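Side-chain contacts in glycoside transferase (Listeria monocytogenes, PDB 6R2M), which probably acts outside the cell as a glycoside hydrolase on exopolysaccharide: residues Ser21-Val26 and Met57-Glu62; Ile53-Glu58 and Lys307-Lys312; Tyr111-Lys116 and Pro120-Met125. All blocks are in the same frame, centred on the assembly; numbering follows the deposited sequence.

Contact 1. Residues Ser21-Val26 and Met57-Glu62; sequences SVQTYV and MEYLVE
Val22 and Tyr59 make the main apolar contact between these two helices, meeting head-on from either side. The CG1 methyl of Val22 lies over one face of the Tyr59 ring as a CH-pi contact, 4.1 Å from the centroid and 27° off the ring normal. The other methyl, Val22 CG2, is pressed against Tyr59 OH at 3.2 Å. Tyr59 reaches this place because its CG stands anti to the backbone N (chi1 180°), which carries the ring straight out from its helix. Beside this pair, Gln23 and Leu60 lie alongside one another, pointing contrary ways, with Gln23 CG meeting Leu60 CD2 at 3.5 Å.

The two segments run nearly antiparallel, at 151°, with axes 11.3 Å apart. The N-terminal helix 21-29 thus packs outside helix 50-62 of a largely helical core consistent with the (alpha/alpha)6 barrel of family 8 glycoside hydrolases.

No direct hydrogen bond links the segments; a single water does so instead. It accepts from Val22 N at 3.0 Å, donates to Gln23 OE1 at 2.6 Å, and lies 2.7 Å from Tyr59 OH, in the plane of the ring. Gln23 OE1 is likewise in that plane, with its amide turned steeply against the ring. Further partners hold the polar ends: Asp65 and the Ser19 carbonyl bond to Gln23 NE2, and Lys312 NZ bonds to Tyr59 OH.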
ATOM      1  N   SER A  21      -7.634   5.594 -19.687  1.00  9.32           N
ATOM      2  CA  SER A  21      -6.611   4.784 -20.345  1.00  9.01           C
ATOM      3  C   SER A  21      -6.093   3.676 -19.436  1.00  9.57           C
ATOM      4  O   SER A  21      -5.821   2.560 -19.905  1.00 11.20           O
ATOM      5  CB  SER A  21      -5.467   5.684 -20.812  1.00 13.67           C
ATOM      6  OG  SER A  21      -4.989   6.484 -19.749  1.00 15.68           O
ATOM      7  N   VAL A  22      -5.924   3.961 -18.139  1.00  8.08           N
ATOM      8  CA  VAL A  22      -5.463   2.929 -17.216  1.00  5.74           C
ATOM      9  C   VAL A  22      -6.505   1.823 -17.102  1.00  6.76           C
ATOM     10  O   VAL A  22      -6.177   0.633 -17.141  1.00  8.32           O
ATOM     11  CB  VAL A  22      -5.130   3.528 -15.836  1.00  9.53           C
ATOM     12  CG1 VAL A  22      -4.983   2.408 -14.803  1.00 10.00           C
ATOM     13  CG2 VAL A  22      -3.863   4.353 -15.901  1.00  8.40           C
ATOM     14  N   GLN A  23      -7.779   2.203 -16.957  1.00  7.17           N
ATOM     15  CA  GLN A  23      -8.855   1.215 -16.891  1.00  8.40           C
ATOM     16  C   GLN A  23      -8.835   0.303 -18.112  1.00 10.04           C
ATOM     17  O   GLN A  23      -8.948  -0.922 -17.990  1.00 10.71           O
ATOM     18  CB  GLN A  23     -10.211   1.919 -16.768  1.00 10.72           C
ATOM     19  CG  GLN A  23     -10.355   2.772 -15.506  1.00  9.35           C
ATOM     20  CD  GLN A  23     -10.025   4.245 -15.750  1.00  8.12           C
ATOM     21  OE1 GLN A  23      -8.917   4.587 -16.161  1.00  9.44           O
ATOM     22  NE2 GLN A  23     -10.991   5.117 -15.497  1.00  8.63           N
ATOM     23  N   THR A  24      -8.691   0.893 -19.304  1.00 10.05           N
ATOM     24  CA  THR A  24      -8.617   0.110 -20.534  1.00  8.79           C
ATOM     25  C   THR A  24      -7.410  -0.811 -20.520  1.00  9.19           C
ATOM     26  O   THR A  24      -7.521  -1.992 -20.863  1.00  9.34           O
ATOM     27  CB  THR A  24      -8.565   1.049 -21.734  1.00  8.43           C
ATOM     28  OG1 THR A  24      -9.793   1.790 -21.790  1.00 13.61           O
ATOM     29  CG2 THR A  24      -8.397   0.272 -23.045  1.00 13.16           C
ATOM     30  N   TYR A  25      -6.264  -0.299 -20.062  1.00  9.11           N
ATOM     31  CA  TYR A  25      -5.044  -1.098 -20.022  1.00 11.08           C
ATOM     32  C   TYR A  25      -5.157  -2.231 -19.009  1.00  9.27           C
ATOM     33  O   TYR A  25      -4.709  -3.354 -19.268  1.00  9.70           O
ATOM     34  CB  TYR A  25      -3.860  -0.196 -19.695  1.00  9.19           C
ATOM     35  CG  TYR A  25      -2.541  -0.898 -19.760  1.00  9.95           C
ATOM     36  CD1 TYR A  25      -1.853  -0.988 -20.962  1.00 11.79           C
ATOM     37  CD2 TYR A  25      -1.980  -1.484 -18.634  1.00  9.11           C
ATOM     38  CE1 TYR A  25      -0.641  -1.636 -21.040  1.00 12.83           C
ATOM     39  CE2 TYR A  25      -0.750  -2.139 -18.697  1.00  9.87           C
ATOM     40  CZ  TYR A  25      -0.089  -2.196 -19.917  1.00 11.13           C
ATOM     41  OH  TYR A  25       1.126  -2.839 -20.036  1.00 12.50           O
ATOM     42  N   VAL A  26      -5.783  -1.968 -17.860  1.00  9.33           N
ATOM     43  CA  VAL A  26      -5.950  -3.020 -16.864  1.00  9.63           C
ATOM     44  C   VAL A  26      -6.885  -4.107 -17.382  1.00  9.97           C
ATOM     45  O   VAL A  26      -6.623  -5.304 -17.216  1.00  7.98           O
ATOM     46  CB  VAL A  26      -6.450  -2.408 -15.547  1.00  7.60           C
ATOM     47  CG1 VAL A  26      -6.954  -3.515 -14.598  1.00  8.83           C
ATOM     48  CG2 VAL A  26      -5.312  -1.601 -14.905  1.00  7.21           C
ATOM     49  N   MET A  57      -8.923   0.130  -6.762  1.00  6.18           N
ATOM     50  CA  MET A  57      -9.995   0.940  -6.182  1.00  7.00           C
ATOM     51  C   MET A  57      -9.509   2.334  -5.816  1.00  7.40           C
ATOM     52  O   MET A  57     -10.210   3.325  -6.061  1.00  7.01           O
ATOM     53  CB  MET A  57     -10.565   0.242  -4.953  1.00  6.45           C
ATOM     54  CG  MET A  57     -11.415  -0.952  -5.317  1.00  5.86           C
ATOM     55  SD  MET A  57     -11.876  -2.015  -3.916  1.00 10.42           S
ATOM     56  CE  MET A  57     -12.808  -0.847  -2.903  1.00  9.36           C
ATOM     57  N   GLU A  58      -8.324   2.421  -5.202  1.00  6.97           N
ATOM     58  CA  GLU A  58      -7.747   3.715  -4.856  1.00  6.31           C
ATOM     59  C   GLU A  58      -7.579   4.586  -6.100  1.00  7.66           C
ATOM     60  O   GLU A  58      -7.966   5.765  -6.109  1.00  8.94           O
ATOM     61  CB  GLU A  58      -6.413   3.481  -4.144  1.00 11.72           C
ATOM     62  CG  GLU A  58      -5.719   4.728  -3.684  1.00 10.90           C
ATOM     63  CD  GLU A  58      -4.467   4.418  -2.874  1.00 15.70           C
ATOM     64  OE1 GLU A  58      -4.387   3.314  -2.291  1.00 19.67           O
ATOM     65  OE2 GLU A  58      -3.570   5.284  -2.805  1.00 16.20           O
ATOM     66  N   TYR A  59      -7.015   4.013  -7.168  1.00  7.39           N
ATOM     67  CA  TYR A  59      -6.851   4.744  -8.416  1.00  6.88           C
ATOM     68  C   TYR A  59      -8.193   5.221  -8.964  1.00  8.05           C
ATOM     69  O   TYR A  59      -8.313   6.363  -9.416  1.00  6.78           O
ATOM     70  CB  TYR A  59      -6.129   3.868  -9.450  1.00  7.69           C
ATOM     71  CG  TYR A  59      -5.938   4.587 -10.760  1.00  6.23           C
ATOM     72  CD1 TYR A  59      -4.852   5.442 -10.943  1.00  8.30           C
ATOM     73  CD2 TYR A  59      -6.868   4.466 -11.786  1.00  8.06           C
ATOM     74  CE1 TYR A  59      -4.670   6.126 -12.125  1.00  9.60           C
ATOM     75  CE2 TYR A  59      -6.701   5.155 -12.989  1.00  7.27           C
ATOM     76  CZ  TYR A  59      -5.602   5.984 -13.148  1.00  9.60           C
ATOM     77  OH  TYR A  59      -5.438   6.698 -14.331  1.00  9.44           O
ATOM     78  N   LEU A  60      -9.215   4.362  -8.929  1.00  5.31           N
ATOM     79  CA  LEU A  60     -10.492   4.703  -9.541  1.00  5.20           C
ATOM     80  C   LEU A  60     -11.183   5.853  -8.823  1.00  7.05           C
ATOM     81  O   LEU A  60     -11.868   6.650  -9.468  1.00  7.72           O
ATOM     82  CB  LEU A  60     -11.388   3.462  -9.580  1.00  4.91           C
ATOM     83  CG  LEU A  60     -10.791   2.392 -10.490  1.00  6.40           C
ATOM     84  CD1 LEU A  60     -11.525   1.096 -10.267  1.00  5.76           C
ATOM     85  CD2 LEU A  60     -10.775   2.777 -11.992  1.00  7.20           C
ATOM     86  N   VAL A  61     -11.012   5.966  -7.503  1.00  7.45           N
ATOM     87  CA  VAL A  61     -11.527   7.143  -6.804  1.00  8.96           C
ATOM     88  C   VAL A  61     -10.782   8.387  -7.260  1.00 10.36           C
ATOM     89  O   VAL A  61     -11.393   9.440  -7.500  1.00 11.78           O
ATOM     90  CB  VAL A  61     -11.437   6.954  -5.279  1.00 10.81           C
ATOM     91  CG1 VAL A  61     -11.844   8.250  -4.551  1.00 14.58           C
ATOM     92  CG2 VAL A  61     -12.322   5.815  -4.837  1.00 11.93           C
ATOM     93  N   GLU A  62      -9.457   8.278  -7.417  1.00  9.54           N
ATOM     94  CA  GLU A  62      -8.655   9.429  -7.812  1.00 11.95           C
ATOM     95  C   GLU A  62      -9.071   9.956  -9.182  1.00 10.29           C
ATOM     96  O   GLU A  62      -9.087  11.173  -9.402  1.00 13.00           O
ATOM     97  CB  GLU A  62      -7.164   9.061  -7.798  1.00 12.04           C
ATOM     98  CG  GLU A  62      -6.227  10.199  -8.153  1.00 23.28           C
ATOM     99  CD  GLU A  62      -6.311  11.374  -7.187  1.00 27.08           C
ATOM    100  OE1 GLU A  62      -6.616  11.166  -5.988  1.00 24.19           O
ATOM    101  OE2 GLU A  62      -6.067  12.515  -7.643  1.00 28.80           O
TER
HETATM  102  O   HOH W   1      -6.951   6.320 -16.542  1.00  9.73           O

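Contact 2. Residues Ile53-Glu58 and Lys307-Lys312; sequences IGLYME and KEITLK
Ile309 projects its side chain from the C-terminal helix toward Leu55 and Glu58, two residues three positions apart on helix 50-62. The contact joins parts of the chain some 250 residues apart: helix 50-62, near the start of the chain, and helix 301-312, the last helix. Such a meeting of early and late helices is what would be expected where an (alpha/alpha)6 barrel closes on itself, the fold of family 8 glycoside hydrolases.

In the first shell the CD1 methyl of Ile309 does most of the touching. Ile309 CD1 comes within 3.6 Å of the backbone oxygen Leu55 O. The same Ile309 CD1 lies 4.0 Å from Leu55 CD2, the two side chains running nearly perpendicular to each other. The second branch of Ile309 has a different neighbour: CG2 stands anti to the backbone N, and Ile309 CG2 faces Glu58 OE2 at 3.9 Å. Glu58 also runs across Ile309, its chain extended beyond CG, and its carboxylate carbon Glu58 CD comes to 4.2 Å from Ile309 CD1. Every one of these approaches is a van der Waals contact, and no hydrogen bond passes between the segments.

The next shell flanks both sides. Arg105 of helix 100-116 touches both Leu55 and Glu58. Other faces of the helix that carries Ile309 rest on helices 262-274 and 278-290, with Thr310 and Leu311 packed against Leu288. Two polar anchors add to this: Lys307 NZ bonds to the carbonyls of Glu289 and Met291, while Thr310 OG1 bonds to Gln270 NE2 and to the carbonyl oxygen of Asn306, one turn back in its own helix.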
ATOM      1  N   ILE A  53      -6.564  -5.342  -6.032  1.00  8.32           N
ATOM      2  CA  ILE A  53      -7.898  -4.764  -6.194  1.00  7.42           C
ATOM      3  C   ILE A  53      -8.027  -3.499  -5.351  1.00  7.53           C
ATOM      4  O   ILE A  53      -8.631  -2.516  -5.789  1.00  8.26           O
ATOM      5  CB  ILE A  53      -9.009  -5.803  -5.896  1.00  7.06           C
ATOM      6  CG1 ILE A  53     -10.386  -5.258  -6.295  1.00 10.37           C
ATOM      7  CG2 ILE A  53      -9.022  -6.222  -4.422  1.00  8.75           C
ATOM      8  CD1 ILE A  53     -11.504  -6.313  -6.233  1.00  7.39           C
ATOM      9  N   GLY A  54      -7.421  -3.474  -4.158  1.00  5.51           N
ATOM     10  CA  GLY A  54      -7.479  -2.268  -3.345  1.00  4.84           C
ATOM     11  C   GLY A  54      -6.749  -1.095  -3.986  1.00  6.13           C
ATOM     12  O   GLY A  54      -7.209   0.049  -3.911  1.00  6.36           O
ATOM     13  N   LEU A  55      -5.599  -1.355  -4.607  1.00  6.19           N
ATOM     14  CA  LEU A  55      -4.871  -0.283  -5.287  1.00  5.06           C
ATOM     15  C   LEU A  55      -5.651   0.217  -6.499  1.00  6.59           C
ATOM     16  O   LEU A  55      -5.700   1.422  -6.765  1.00  6.02           O
ATOM     17  CB  LEU A  55      -3.483  -0.770  -5.705  1.00  5.63           C
ATOM     18  CG  LEU A  55      -2.463  -0.840  -4.576  1.00  5.55           C
ATOM     19  CD1 LEU A  55      -1.338  -1.766  -4.987  1.00  6.92           C
ATOM     20  CD2 LEU A  55      -1.942   0.554  -4.232  1.00  8.05           C
ATOM     21  N   TYR A  56      -6.280  -0.697  -7.228  1.00  7.20           N
ATOM     22  CA  TYR A  56      -7.108  -0.286  -8.348  1.00  4.63           C
ATOM     23  C   TYR A  56      -8.289   0.543  -7.866  1.00  8.27           C
ATOM     24  O   TYR A  56      -8.610   1.575  -8.464  1.00  7.51           O
ATOM     25  CB  TYR A  56      -7.561  -1.521  -9.119  1.00  6.27           C
ATOM     26  CG  TYR A  56      -8.142  -1.251 -10.486  1.00  5.30           C
ATOM     27  CD1 TYR A  56      -7.705  -0.191 -11.277  1.00  9.66           C
ATOM     28  CD2 TYR A  56      -9.131  -2.077 -10.980  1.00  4.42           C
ATOM     29  CE1 TYR A  56      -8.255   0.026 -12.538  1.00  8.12           C
ATOM     30  CE2 TYR A  56      -9.695  -1.861 -12.230  1.00  6.43           C
ATOM     31  CZ  TYR A  56      -9.244  -0.817 -12.998  1.00  6.12           C
ATOM     32  OH  TYR A  56      -9.814  -0.626 -14.243  1.00  8.23           O
ATOM     33  N   MET A  57      -8.923   0.130  -6.762  1.00  6.18           N
ATOM     34  CA  MET A  57      -9.995   0.940  -6.182  1.00  7.00           C
ATOM     35  C   MET A  57      -9.509   2.334  -5.816  1.00  7.40           C
ATOM     36  O   MET A  57     -10.210   3.325  -6.061  1.00  7.01           O
ATOM     37  CB  MET A  57     -10.565   0.242  -4.953  1.00  6.45           C
ATOM     38  CG  MET A  57     -11.415  -0.952  -5.317  1.00  5.86           C
ATOM     39  SD  MET A  57     -11.876  -2.015  -3.916  1.00 10.42           S
ATOM     40  CE  MET A  57     -12.808  -0.847  -2.903  1.00  9.36           C
ATOM     41  N   GLU A  58      -8.324   2.421  -5.202  1.00  6.97           N
ATOM     42  CA  GLU A  58      -7.747   3.715  -4.856  1.00  6.31           C
ATOM     43  C   GLU A  58      -7.579   4.586  -6.100  1.00  7.66           C
ATOM     44  O   GLU A  58      -7.966   5.765  -6.109  1.00  8.94           O
ATOM     45  CB  GLU A  58      -6.413   3.481  -4.144  1.00 11.72           C
ATOM     46  CG  GLU A  58      -5.719   4.728  -3.684  1.00 10.90           C
ATOM     47  CD  GLU A  58      -4.467   4.418  -2.874  1.00 15.70           C
ATOM     48  OE1 GLU A  58      -4.387   3.314  -2.291  1.00 19.67           O
ATOM     49  OE2 GLU A  58      -3.570   5.284  -2.805  1.00 16.20           O
ATOM     50  N   LYS A 307       2.808   3.521  -9.750  1.00  6.44           N
ATOM     51  CA  LYS A 307       3.275   4.597 -10.608  1.00  6.49           C
ATOM     52  C   LYS A 307       2.095   5.431 -11.111  1.00  5.63           C
ATOM     53  O   LYS A 307       2.137   6.664 -11.031  1.00  7.80           O
ATOM     54  CB  LYS A 307       4.116   4.041 -11.768  1.00  5.55           C
ATOM     55  CG  LYS A 307       4.523   5.103 -12.774  1.00  8.74           C
ATOM     56  CD  LYS A 307       5.574   4.596 -13.735  1.00  8.34           C
ATOM     57  CE  LYS A 307       5.954   5.690 -14.712  1.00  9.96           C
ATOM     58  NZ  LYS A 307       7.011   5.307 -15.691  1.00 12.86           N
ATOM     59  N   GLU A 308       1.014   4.777 -11.567  1.00  6.10           N
ATOM     60  CA  GLU A 308      -0.126   5.537 -12.075  1.00  8.65           C
ATOM     61  C   GLU A 308      -0.759   6.384 -10.977  1.00 10.93           C
ATOM     62  O   GLU A 308      -1.102   7.545 -11.213  1.00  8.53           O
ATOM     63  CB  GLU A 308      -1.167   4.609 -12.691  1.00  8.56           C
ATOM     64  CG  GLU A 308      -0.670   3.866 -13.921  1.00  8.20           C
ATOM     65  CD  GLU A 308      -0.160   4.788 -15.014  1.00 11.63           C
ATOM     66  OE1 GLU A 308      -0.705   5.900 -15.179  1.00 14.72           O
ATOM     67  OE2 GLU A 308       0.785   4.383 -15.725  1.00 15.10           O
ATOM     68  N   ILE A 309      -0.928   5.820  -9.774  1.00  6.24           N
ATOM     69  CA  ILE A 309      -1.524   6.594  -8.683  1.00  7.16           C
ATOM     70  C   ILE A 309      -0.659   7.798  -8.342  1.00  6.79           C
ATOM     71  O   ILE A 309      -1.155   8.921  -8.198  1.00  9.68           O
ATOM     72  CB  ILE A 309      -1.727   5.714  -7.443  1.00  6.93           C
ATOM     73  CG1 ILE A 309      -2.772   4.634  -7.712  1.00  8.23           C
ATOM     74  CG2 ILE A 309      -2.134   6.592  -6.224  1.00 11.34           C
ATOM     75  CD1 ILE A 309      -2.829   3.593  -6.629  1.00  8.68           C
ATOM     76  N   THR A 310       0.651   7.577  -8.191  1.00  7.58           N
ATOM     77  CA  THR A 310       1.524   8.654  -7.718  1.00  6.77           C
ATOM     78  C   THR A 310       1.640   9.769  -8.751  1.00 10.06           C
ATOM     79  O   THR A 310       1.697  10.951  -8.393  1.00 10.73           O
ATOM     80  CB  THR A 310       2.901   8.084  -7.351  1.00  7.19           C
ATOM     81  OG1 THR A 310       2.774   7.222  -6.217  1.00 12.86           O
ATOM     82  CG2 THR A 310       3.892   9.190  -7.021  1.00  7.75           C
ATOM     83  N   LEU A 311       1.660   9.429 -10.036  1.00 10.57           N
ATOM     84  CA  LEU A 311       1.735  10.481 -11.043  1.00 11.33           C
ATOM     85  C   LEU A 311       0.416  11.231 -11.201  1.00 17.58           C
ATOM     86  O   LEU A 311       0.407  12.336 -11.753  1.00 21.37           O
ATOM     87  CB  LEU A 311       2.187   9.894 -12.376  1.00 13.90           C
ATOM     88  CG  LEU A 311       3.663   9.467 -12.386  1.00 10.84           C
ATOM     89  CD1 LEU A 311       4.042   8.947 -13.760  1.00 12.58           C
ATOM     90  CD2 LEU A 311       4.571  10.620 -11.973  1.00 14.07           C
ATOM     91  N   LYS A 312      -0.694  10.674 -10.713  1.00 12.97           N
ATOM     92  CA  LYS A 312      -1.959  11.398 -10.746  1.00 16.24           C
ATOM     93  C   LYS A 312      -2.230  12.187  -9.475  1.00 19.91           C
ATOM     94  O   LYS A 312      -2.980  13.171  -9.523  1.00 27.55           O
ATOM     95  CB  LYS A 312      -3.119  10.430 -10.981  1.00 15.56           C
ATOM     96  CG  LYS A 312      -3.234   9.997 -12.420  1.00 28.72           C
ATOM     97  CD  LYS A 312      -4.566  10.382 -13.042  1.00 29.99           C
ATOM     98  CE  LYS A 312      -4.628   9.915 -14.486  1.00 27.21           C
ATOM     99  NZ  LYS A 312      -3.881   8.641 -14.687  1.00 22.68           N
TER

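Contact 3. Residues Tyr111-Lys116 and Pro120-Met125; sequences YQASEK and PSYKKM
Ser114 meets Tyr122 and Lys123 at the tightest point between these helices, and its small side chain allows the close approach. Ser114 CB lies 3.5 Å from the backbone N of Lys123 and 3.8 Å from Tyr122 CB. Its hydroxyl turns back into its own helix: with OG between the backbone N and the carbonyl carbon (chi1 79°), Ser114 OG donates to Tyr111 O at 2.7 Å, tilted 24° from the carbonyl plane. Ala113, the other small residue here, sets its CB against Tyr122 CD2 at 3.7 Å, while Ser114 N lies at the edge of the tyrosine ring. Phe69 and Phe119 meet the Tyr122 ring edge-to-face, and Gln70 OE1 bonds to Tyr122 OH.

The pair forms an alpha-alpha hairpin: only three residues separate the segments, which run antiparallel at 164° with axes 7.2 Å apart. Helical hairpins of this kind are the building units of an (alpha/alpha)6 barrel, the fold this protein probably has.

Lys123 forms the more open side of the contact. It is partly exposed, and the start of its chain does the touching: Lys123 CG meets the edge of the buried Tyr111 ring, in its plane, 3.9 Å from Tyr111 CE1. The same Tyr111 CE1 comes within 3.6 Å of Lys123 O, and Tyr111 OH is hydrogen-bonded to Asp127 OD1, one turn beyond Lys123.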
ATOM      1  N   TYR A 111     -14.061   4.675   2.104  1.00  7.29           N
ATOM      2  CA  TYR A 111     -14.423   5.929   2.761  1.00  9.11           C
ATOM      3  C   TYR A 111     -14.306   7.095   1.791  1.00  7.61           C
ATOM      4  O   TYR A 111     -15.195   7.954   1.722  1.00 10.08           O
ATOM      5  CB  TYR A 111     -13.533   6.167   3.982  1.00  6.85           C
ATOM      6  CG  TYR A 111     -13.884   5.349   5.202  1.00  7.48           C
ATOM      7  CD1 TYR A 111     -15.161   5.363   5.740  1.00 11.17           C
ATOM      8  CD2 TYR A 111     -12.920   4.578   5.820  1.00  6.73           C
ATOM      9  CE1 TYR A 111     -15.462   4.624   6.863  1.00  7.46           C
ATOM     10  CE2 TYR A 111     -13.210   3.829   6.938  1.00  9.83           C
ATOM     11  CZ  TYR A 111     -14.480   3.864   7.453  1.00  9.09           C
ATOM     12  OH  TYR A 111     -14.765   3.122   8.578  1.00  9.87           O
ATOM     13  N   GLN A 112     -13.207   7.147   1.039  1.00  9.43           N
ATOM     14  CA  GLN A 112     -13.007   8.235   0.084  1.00 10.67           C
ATOM     15  C   GLN A 112     -14.046   8.188  -1.026  1.00  6.43           C
ATOM     16  O   GLN A 112     -14.573   9.227  -1.429  1.00  8.58           O
ATOM     17  CB  GLN A 112     -11.598   8.171  -0.508  1.00 14.00           C
ATOM     18  CG  GLN A 112     -10.493   8.398   0.504  1.00 17.84           C
ATOM     19  CD  GLN A 112     -10.589   9.764   1.153  1.00 25.39           C
ATOM     20  OE1 GLN A 112     -10.501   9.897   2.378  1.00 32.19           O
ATOM     21  NE2 GLN A 112     -10.784  10.786   0.335  1.00 19.16           N
ATOM     22  N   ALA A 113     -14.382   6.982  -1.492  1.00  6.68           N
ATOM     23  CA  ALA A 113     -15.396   6.814  -2.530  1.00  7.82           C
ATOM     24  C   ALA A 113     -16.789   7.190  -2.035  1.00  7.30           C
ATOM     25  O   ALA A 113     -17.606   7.702  -2.803  1.00  8.47           O
ATOM     26  CB  ALA A 113     -15.389   5.368  -3.035  1.00  7.47           C
ATOM     27  N   SER A 114     -17.102   6.894  -0.774  1.00  8.15           N
ATOM     28  CA  SER A 114     -18.397   7.300  -0.236  1.00  7.44           C
ATOM     29  C   SER A 114     -18.608   8.805  -0.366  1.00 10.46           C
ATOM     30  O   SER A 114     -19.724   9.256  -0.637  1.00 11.83           O
ATOM     31  CB  SER A 114     -18.522   6.836   1.218  1.00  8.79           C
ATOM     32  OG  SER A 114     -17.810   7.692   2.098  1.00 15.01           O
ATOM     33  N   GLU A 115     -17.540   9.592  -0.210  1.00  8.84           N
ATOM     34  CA  GLU A 115     -17.648  11.035  -0.381  1.00  9.86           C
ATOM     35  C   GLU A 115     -17.590  11.405  -1.857  1.00  7.98           C
ATOM     36  O   GLU A 115     -18.482  12.089  -2.371  1.00 11.32           O
ATOM     37  CB  GLU A 115     -16.539  11.742   0.397  1.00 12.21           C
ATOM     38  CG  GLU A 115     -16.591  11.475   1.887  1.00 11.53           C
ATOM     39  CD  GLU A 115     -15.375  12.018   2.613  1.00 21.43           C
ATOM     40  OE1 GLU A 115     -14.400  12.434   1.945  1.00 19.99           O
ATOM     41  OE2 GLU A 115     -15.387  12.024   3.859  1.00 21.00           O
ATOM     42  N   LYS A 116     -16.573  10.906  -2.560  1.00  8.43           N
ATOM     43  CA  LYS A 116     -16.366  11.276  -3.960  1.00 10.53           C
ATOM     44  C   LYS A 116     -17.595  10.968  -4.809  1.00 11.60           C
ATOM     45  O   LYS A 116     -17.961  11.752  -5.697  1.00 11.09           O
ATOM     46  CB  LYS A 116     -15.134  10.544  -4.504  1.00  7.95           C
ATOM     47  CG  LYS A 116     -14.768  10.885  -5.954  1.00  9.25           C
ATOM     48  CD  LYS A 116     -14.269  12.317  -6.055  1.00 11.50           C
ATOM     49  CE  LYS A 116     -13.498  12.509  -7.369  1.00 12.62           C
ATOM     50  NZ  LYS A 116     -13.002  13.914  -7.496  1.00 12.83           N
ATOM     51  N   PRO A 120     -23.370   6.703   0.511  1.00  7.58           N
ATOM     52  CA  PRO A 120     -23.090   6.384   1.922  1.00  9.35           C
ATOM     53  C   PRO A 120     -22.863   4.911   2.194  1.00 10.77           C
ATOM     54  O   PRO A 120     -22.172   4.574   3.166  1.00 11.42           O
ATOM     55  CB  PRO A 120     -24.343   6.896   2.649  1.00 14.29           C
ATOM     56  CG  PRO A 120     -24.861   7.989   1.776  1.00 12.46           C
ATOM     57  CD  PRO A 120     -24.580   7.533   0.357  1.00 10.07           C
ATOM     58  N   SER A 121     -23.416   4.005   1.389  1.00 10.00           N
ATOM     59  CA  SER A 121     -23.245   2.597   1.735  1.00 10.76           C
ATOM     60  C   SER A 121     -21.788   2.142   1.637  1.00  9.54           C
ATOM     61  O   SER A 121     -21.410   1.184   2.319  1.00 10.30           O
ATOM     62  CB  SER A 121     -24.157   1.705   0.886  1.00 17.76           C
ATOM     63  OG  SER A 121     -23.857   1.786  -0.488  1.00 19.15           O
ATOM     64  N   TYR A 122     -20.946   2.818   0.849  1.00  9.16           N
ATOM     65  CA  TYR A 122     -19.519   2.490   0.889  1.00  7.54           C
ATOM     66  C   TYR A 122     -18.936   2.782   2.269  1.00  7.33           C
ATOM     67  O   TYR A 122     -18.074   2.050   2.767  1.00  7.60           O
ATOM     68  CB  TYR A 122     -18.747   3.286  -0.173  1.00  5.06           C
ATOM     69  CG  TYR A 122     -18.997   2.895  -1.615  1.00  6.05           C
ATOM     70  CD1 TYR A 122     -19.432   1.620  -1.968  1.00 10.67           C
ATOM     71  CD2 TYR A 122     -18.775   3.815  -2.631  1.00  8.25           C
ATOM     72  CE1 TYR A 122     -19.643   1.282  -3.307  1.00  8.10           C
ATOM     73  CE2 TYR A 122     -18.977   3.491  -3.948  1.00  6.83           C
ATOM     74  CZ  TYR A 122     -19.406   2.231  -4.286  1.00  9.29           C
ATOM     75  OH  TYR A 122     -19.616   1.942  -5.611  1.00  8.98           O
ATOM     76  N   LYS A 123     -19.390   3.848   2.901  1.00  7.15           N
ATOM     77  CA  LYS A 123     -18.840   4.208   4.226  1.00  9.05           C
ATOM     78  C   LYS A 123     -19.270   3.158   5.247  1.00  9.71           C
ATOM     79  O   LYS A 123     -18.489   2.805   6.057  1.00  8.67           O
ATOM     80  CB  LYS A 123     -19.390   5.566   4.684  1.00  9.79           C
ATOM     81  CG  LYS A 123     -18.994   6.028   6.084  1.00 19.08           C
ATOM     82  CD  LYS A 123     -19.305   7.474   6.247  1.00 24.62           C
ATOM     83  CE  LYS A 123     -18.455   8.194   7.272  1.00 22.23           C
ATOM     84  NZ  LYS A 123     -18.849   7.681   8.603  1.00 31.59           N
ATOM     85  N   LYS A 124     -20.526   2.734   5.160  1.00  9.92           N
ATOM     86  CA  LYS A 124     -20.999   1.756   6.134  1.00 10.02           C
ATOM     87  C   LYS A 124     -20.345   0.402   5.917  1.00  9.21           C
ATOM     88  O   LYS A 124     -20.092  -0.326   6.888  1.00  9.95           O
ATOM     89  CB  LYS A 124     -22.525   1.628   6.082  1.00 11.62           C
ATOM     90  CG  LYS A 124     -23.272   2.953   6.163  1.00 15.43           C
ATOM     91  CD  LYS A 124     -22.734   3.867   7.248  1.00 20.58           C
ATOM     92  CE  LYS A 124     -23.502   5.198   7.284  1.00 20.57           C
ATOM     93  NZ  LYS A 124     -23.181   6.003   8.512  1.00 11.66           N
ATOM     94  N   MET A 125     -20.056   0.067   4.658  1.00  8.29           N
ATOM     95  CA  MET A 125     -19.308  -1.147   4.355  1.00  8.51           C
ATOM     96  C   MET A 125     -17.916  -1.093   4.966  1.00 10.06           C
ATOM     97  O   MET A 125     -17.464  -2.062   5.583  1.00  8.79           O
ATOM     98  CB  MET A 125     -19.228  -1.340   2.839  1.00  7.13           C
ATOM     99  CG  MET A 125     -18.441  -2.551   2.412  1.00  7.87           C
ATOM    100  SD  MET A 125     -18.497  -2.700   0.601  1.00 14.44           S
ATOM    101  CE  MET A 125     -17.357  -4.035   0.313  1.00 21.48           C
TER

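All three contacts are largely buried, but their depth differs: contact 2 lies nearest the centre of the chain, whereas contacts 1 and 3 sit farther out. Contacts 1 and 2 overlap on helix 50-62 and also touch through the helices they bring to it, where Val22 CG2 lies 3.6 Å from Glu308 OE1. Contact 3 joins helices 100-116 and 120-136, later in the chain, and reaches contact 1 through Val61 against Ala113. Chemistry follows place. Contact 1 is mixed aromatic and polar, contact 2 rests on one isoleucine packed against a leucine, a carbonyl oxygen and a carboxylate, and small residues permit the close sequence-local pairing of contact 3.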